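Local coordinates for aminotransferase, class III (Deinococcus radiodurans, PDB 3I4J), which probably acts as a pyridoxal-phosphate-dependent transaminase, moving amino groups from donor to acceptor substrates, at residues A205-V217 / P243-D255. The protein carries 1 engineered substitution. Numbering follows the deposited sequence.
Sequences AALAPAPGYYERV and PLALSRWSGVTPD
Trp249 lays its indole against Tyr214 and the turn leading into helix 213-224. The phenol ring of Tyr214 stands edge-on over one face of the indole in a T-shaped stack, planes at 89°, with Tyr214 CD2 3.4 Å from Trp249 CD2. With CG anti to its own carbonyl carbon (chi1 -69°), the tyrosine also offers a ring face to Leu246, whose CD1 makes a CH-pi contact 3.9 Å from the ring centroid. The hydroxyl of Tyr214 is held beyond the contact by Pro198 O and Arg127.

Tryptophan suits its place because a broad apolar surface comes with one N-H: NE1 donates to Ala210 O at 3.1 Å in a nearly straight bond (163°), the oxygen lying in the indole plane. That carbonyl also accepts Tyr213 N, the closing bond of the type II turn, from the opposite face of its plane. Gly212, the N-cap, meets the turn's need for positive phi. A phenylalanine in place of Trp249 would probably cost Ala210 O its indole donor and open a gap beside Pro209.

Glu215, bent at chi2, is long enough to curl back: OE1 sits at the indole edge, 3.4 Å from Trp249 CD1, while OE2 uses its anti lone pair to take the 2.6 Å bond from Ser250 OG, a short donor. In this fold-type I large domain, the loop joining neighbouring sheet strands 227-231 and 256-259 thus meets the helix start: the NE1 bond probably limits the indole's rotation and links it to the turn, while the serine-carboxylate bond fastens Glu215 to the loop.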
loop_
_atom_site.group_PDB
_atom_site.type_symbol
_atom_site.label_atom_id
_atom_site.label_comp_id
_atom_site.label_asym_id
_atom_site.label_seq_id
_atom_site.Cartn_x
_atom_site.Cartn_y
_atom_site.Cartn_z
ATOM N N ALA C 205 18.794 8.723 13.875
ATOM C CA ALA C 205 18.775 7.455 14.596
ATOM C C ALA C 205 18.475 7.449 16.092
ATOM O O ALA C 205 19.344 7.719 16.919
ATOM C CB ALA C 205 20.083 6.701 14.336
ATOM N N ALA C 206 17.230 7.115 16.419
ATOM C CA ALA C 206 16.779 6.988 17.798
ATOM C C ALA C 206 16.857 8.220 18.689
ATOM O O ALA C 206 16.932 8.092 19.913
ATOM C CB ALA C 206 17.514 5.829 18.466
ATOM N N LEU C 207 16.838 9.404 18.092
ATOM C CA LEU C 207 16.875 10.629 18.890
ATOM C C LEU C 207 15.588 10.688 19.708
ATOM O O LEU C 207 14.492 10.559 19.164
ATOM C CB LEU C 207 16.962 11.859 17.988
ATOM C CG LEU C 207 16.935 13.189 18.752
ATOM C CD1 LEU C 207 18.175 13.277 19.632
ATOM C CD2 LEU C 207 16.887 14.356 17.775
ATOM N N ALA C 208 15.725 10.884 21.016
ATOM C CA ALA C 208 14.568 10.954 21.895
ATOM C C ALA C 208 14.657 12.169 22.807
ATOM O O ALA C 208 15.718 12.469 23.352
ATOM C CB ALA C 208 14.465 9.687 22.735
ATOM N N PRO C 209 13.541 12.893 22.967
ATOM C CA PRO C 209 13.491 14.083 23.822
ATOM C C PRO C 209 13.677 13.677 25.282
ATOM O O PRO C 209 13.554 12.500 25.632
ATOM C CB PRO C 209 12.092 14.639 23.556
ATOM C CG PRO C 209 11.808 14.173 22.146
ATOM C CD PRO C 209 12.296 12.755 22.194
ATOM N N ALA C 210 13.977 14.655 26.129
ATOM C CA ALA C 210 14.180 14.401 27.547
ATOM C C ALA C 210 12.841 14.237 28.254
ATOM O O ALA C 210 11.786 14.587 27.709
ATOM C CB ALA C 210 14.954 15.557 28.172
ATOM N N PRO C 211 12.860 13.690 29.477
ATOM C CA PRO C 211 11.609 13.517 30.210
ATOM C C PRO C 211 10.912 14.872 30.315
ATOM O O PRO C 211 11.578 15.915 30.346
ATOM C CB PRO C 211 12.078 12.991 31.566
ATOM C CG PRO C 211 13.286 12.176 31.194
ATOM C CD PRO C 211 13.991 13.090 30.211
ATOM N N GLY C 212 9.581 14.851 30.347
ATOM C CA GLY C 212 8.809 16.077 30.451
ATOM C C GLY C 212 8.436 16.740 29.136
ATOM O O GLY C 212 7.543 17.589 29.094
ATOM N N TYR C 213 9.099 16.342 28.051
ATOM C CA TYR C 213 8.850 16.936 26.739
ATOM C C TYR C 213 7.430 16.743 26.203
ATOM O O TYR C 213 6.719 17.715 25.940
ATOM C CB TYR C 213 9.850 16.374 25.723
ATOM C CG TYR C 213 9.791 17.005 24.349
ATOM C CD1 TYR C 213 10.625 18.069 24.012
ATOM C CD2 TYR C 213 8.948 16.488 23.362
ATOM C CE1 TYR C 213 10.636 18.598 22.718
ATOM C CE2 TYR C 213 8.947 17.008 22.072
ATOM C CZ TYR C 213 9.798 18.055 21.756
ATOM O OH TYR C 213 9.850 18.523 20.467
ATOM N N TYR C 214 7.005 15.494 26.034
ATOM C CA TYR C 214 5.673 15.267 25.494
ATOM C C TYR C 214 4.530 15.634 26.426
ATOM O O TYR C 214 3.420 15.907 25.964
ATOM C CB TYR C 214 5.548 13.832 24.990
ATOM C CG TYR C 214 6.399 13.622 23.760
ATOM C CD1 TYR C 214 6.146 14.333 22.586
ATOM C CD2 TYR C 214 7.508 12.780 23.795
ATOM C CE1 TYR C 214 6.997 14.214 21.470
ATOM C CE2 TYR C 214 8.359 12.654 22.698
ATOM C CZ TYR C 214 8.101 13.372 21.545
ATOM O OH TYR C 214 8.971 13.263 20.479
ATOM N N GLU C 215 4.792 15.644 27.730
ATOM C CA GLU C 215 3.761 16.042 28.680
ATOM C C GLU C 215 3.447 17.509 28.381
ATOM O O GLU C 215 2.280 17.909 28.327
ATOM C CB GLU C 215 4.258 15.900 30.125
ATOM C CG GLU C 215 4.435 14.457 30.600
ATOM C CD GLU C 215 5.795 13.864 30.270
ATOM O OE1 GLU C 215 6.538 14.437 29.444
ATOM O OE2 GLU C 215 6.119 12.804 30.838
ATOM N N ARG C 216 4.498 18.302 28.173
ATOM C CA ARG C 216 4.338 19.721 27.868
ATOM C C ARG C 216 3.746 19.915 26.471
ATOM O O ARG C 216 2.899 20.784 26.272
ATOM C CB ARG C 216 5.682 20.453 28.000
ATOM C CG ARG C 216 5.633 21.957 27.684
ATOM C CD ARG C 216 4.596 22.698 28.529
ATOM N NE ARG C 216 4.809 22.486 29.956
ATOM C CZ ARG C 216 5.763 23.077 30.675
ATOM N NH1 ARG C 216 6.599 23.939 30.105
ATOM N NH2 ARG C 216 5.896 22.787 31.963
ATOM N N VAL C 217 4.180 19.107 25.505
ATOM C CA VAL C 217 3.630 19.203 24.152
ATOM C C VAL C 217 2.118 18.944 24.183
ATOM O O VAL C 217 1.343 19.674 23.570
ATOM C CB VAL C 217 4.288 18.171 23.193
ATOM C CG1 VAL C 217 3.475 18.057 21.898
ATOM C CG2 VAL C 217 5.709 18.600 22.871
ATOM N N PRO C 243 3.703 -0.133 24.588
ATOM C CA PRO C 243 2.761 -0.361 23.481
ATOM C C PRO C 243 2.934 0.735 22.430
ATOM O O PRO C 243 3.038 0.454 21.238
ATOM C CB PRO C 243 1.405 -0.320 24.172
ATOM C CG PRO C 243 1.723 -0.948 25.512
ATOM C CD PRO C 243 3.021 -0.259 25.892
ATOM N N LEU C 244 2.940 1.984 22.889
ATOM C CA LEU C 244 3.187 3.134 22.023
ATOM C C LEU C 244 4.319 3.867 22.737
ATOM O O LEU C 244 4.287 4.022 23.961
ATOM C CB LEU C 244 1.954 4.038 21.908
ATOM C CG LEU C 244 0.770 3.491 21.103
ATOM C CD1 LEU C 244 -0.400 4.455 21.196
ATOM C CD2 LEU C 244 1.183 3.288 19.646
ATOM N N ALA C 245 5.328 4.298 21.987
ATOM C CA ALA C 245 6.475 4.982 22.584
ATOM C C ALA C 245 6.100 6.255 23.325
ATOM O O ALA C 245 6.726 6.602 24.331
ATOM C CB ALA C 245 7.513 5.301 21.504
ATOM N N LEU C 246 5.082 6.952 22.831
ATOM C CA LEU C 246 4.648 8.206 23.447
ATOM C C LEU C 246 4.283 8.038 24.917
ATOM O O LEU C 246 4.514 8.939 25.729
ATOM C CB LEU C 246 3.445 8.780 22.691
ATOM C CG LEU C 246 2.979 10.179 23.115
ATOM C CD1 LEU C 246 4.108 11.175 22.873
ATOM C CD2 LEU C 246 1.733 10.588 22.330
ATOM N N SER C 247 3.717 6.881 25.249
ATOM C CA SER C 247 3.293 6.573 26.617
ATOM C C SER C 247 4.427 6.547 27.632
ATOM O O SER C 247 4.182 6.632 28.838
ATOM C CB SER C 247 2.565 5.226 26.652
ATOM O OG SER C 247 1.397 5.270 25.854
ATOM N N ARG C 248 5.662 6.417 27.163
ATOM C CA ARG C 248 6.797 6.391 28.079
ATOM C C ARG C 248 6.889 7.724 28.812
ATOM O O ARG C 248 7.495 7.822 29.880
ATOM C CB ARG C 248 8.097 6.111 27.322
ATOM C CG ARG C 248 8.180 4.697 26.754
ATOM C CD ARG C 248 9.500 4.475 26.032
ATOM N NE ARG C 248 10.637 4.576 26.945
ATOM C CZ ARG C 248 11.188 3.547 27.584
ATOM N NH1 ARG C 248 10.718 2.319 27.412
ATOM N NH2 ARG C 248 12.210 3.753 28.409
ATOM N N TRP C 249 6.278 8.750 28.228
ATOM C CA TRP C 249 6.265 10.075 28.827
ATOM C C TRP C 249 4.990 10.261 29.651
ATOM O O TRP C 249 4.016 10.848 29.185
ATOM C CB TRP C 249 6.349 11.146 27.732
ATOM C CG TRP C 249 7.754 11.420 27.228
ATOM C CD1 TRP C 249 8.582 12.435 27.623
ATOM C CD2 TRP C 249 8.477 10.681 26.231
ATOM N NE1 TRP C 249 9.770 12.378 26.933
ATOM C CE2 TRP C 249 9.735 11.311 26.073
ATOM C CE3 TRP C 249 8.185 9.550 25.456
ATOM C CZ2 TRP C 249 10.701 10.847 25.169
ATOM C CZ3 TRP C 249 9.147 9.085 24.555
ATOM C CH2 TRP C 249 10.392 9.736 24.421
ATOM N N SER C 250 5.001 9.740 30.874
ATOM C CA SER C 250 3.865 9.862 31.790
ATOM C C SER C 250 2.522 9.400 31.228
ATOM O O SER C 250 1.474 9.935 31.589
ATOM C CB SER C 250 3.736 11.314 32.263
ATOM O OG SER C 250 4.938 11.762 32.863
ATOM N N GLY C 251 2.551 8.410 30.345
ATOM C CA GLY C 251 1.320 7.898 29.771
ATOM C C GLY C 251 0.576 8.847 28.851
ATOM O O GLY C 251 -0.613 8.661 28.601
ATOM N N VAL C 252 1.267 9.857 28.334
ATOM C CA VAL C 252 0.639 10.821 27.431
ATOM C C VAL C 252 0.027 10.111 26.228
ATOM O O VAL C 252 0.586 9.141 25.716
ATOM C CB VAL C 252 1.661 11.877 26.929
ATOM C CG1 VAL C 252 1.086 12.653 25.745
ATOM C CG2 VAL C 252 1.999 12.852 28.061
ATOM N N THR C 253 -1.133 10.596 25.799
ATOM C CA THR C 253 -1.826 10.029 24.650
ATOM C C THR C 253 -2.071 11.133 23.631
ATOM O O THR C 253 -2.312 12.286 23.992
ATOM C CB THR C 253 -3.182 9.401 25.055
ATOM O OG1 THR C 253 -3.994 10.383 25.716
ATOM C CG2 THR C 253 -2.956 8.208 25.978
ATOM N N PRO C 254 -1.995 10.796 22.335
ATOM C CA PRO C 254 -2.213 11.772 21.270
ATOM C C PRO C 254 -3.684 11.792 20.872
ATOM O O PRO C 254 -4.492 11.047 21.431
ATOM C CB PRO C 254 -1.333 11.237 20.151
ATOM C CG PRO C 254 -1.561 9.751 20.268
ATOM C CD PRO C 254 -1.575 9.494 21.780
ATOM N N ASP C 255 -4.024 12.655 19.919
ATOM C CA ASP C 255 -5.386 12.731 19.414
ATOM C C ASP C 255 -5.488 11.734 18.256
ATOM O O ASP C 255 -6.551 11.183 17.987
ATOM C CB ASP C 255 -5.696 14.152 18.949
ATOM C CG ASP C 255 -5.633 15.153 20.087
ATOM O OD1 ASP C 255 -6.290 14.901 21.122
ATOM O OD2 ASP C 255 -4.933 16.179 19.954
#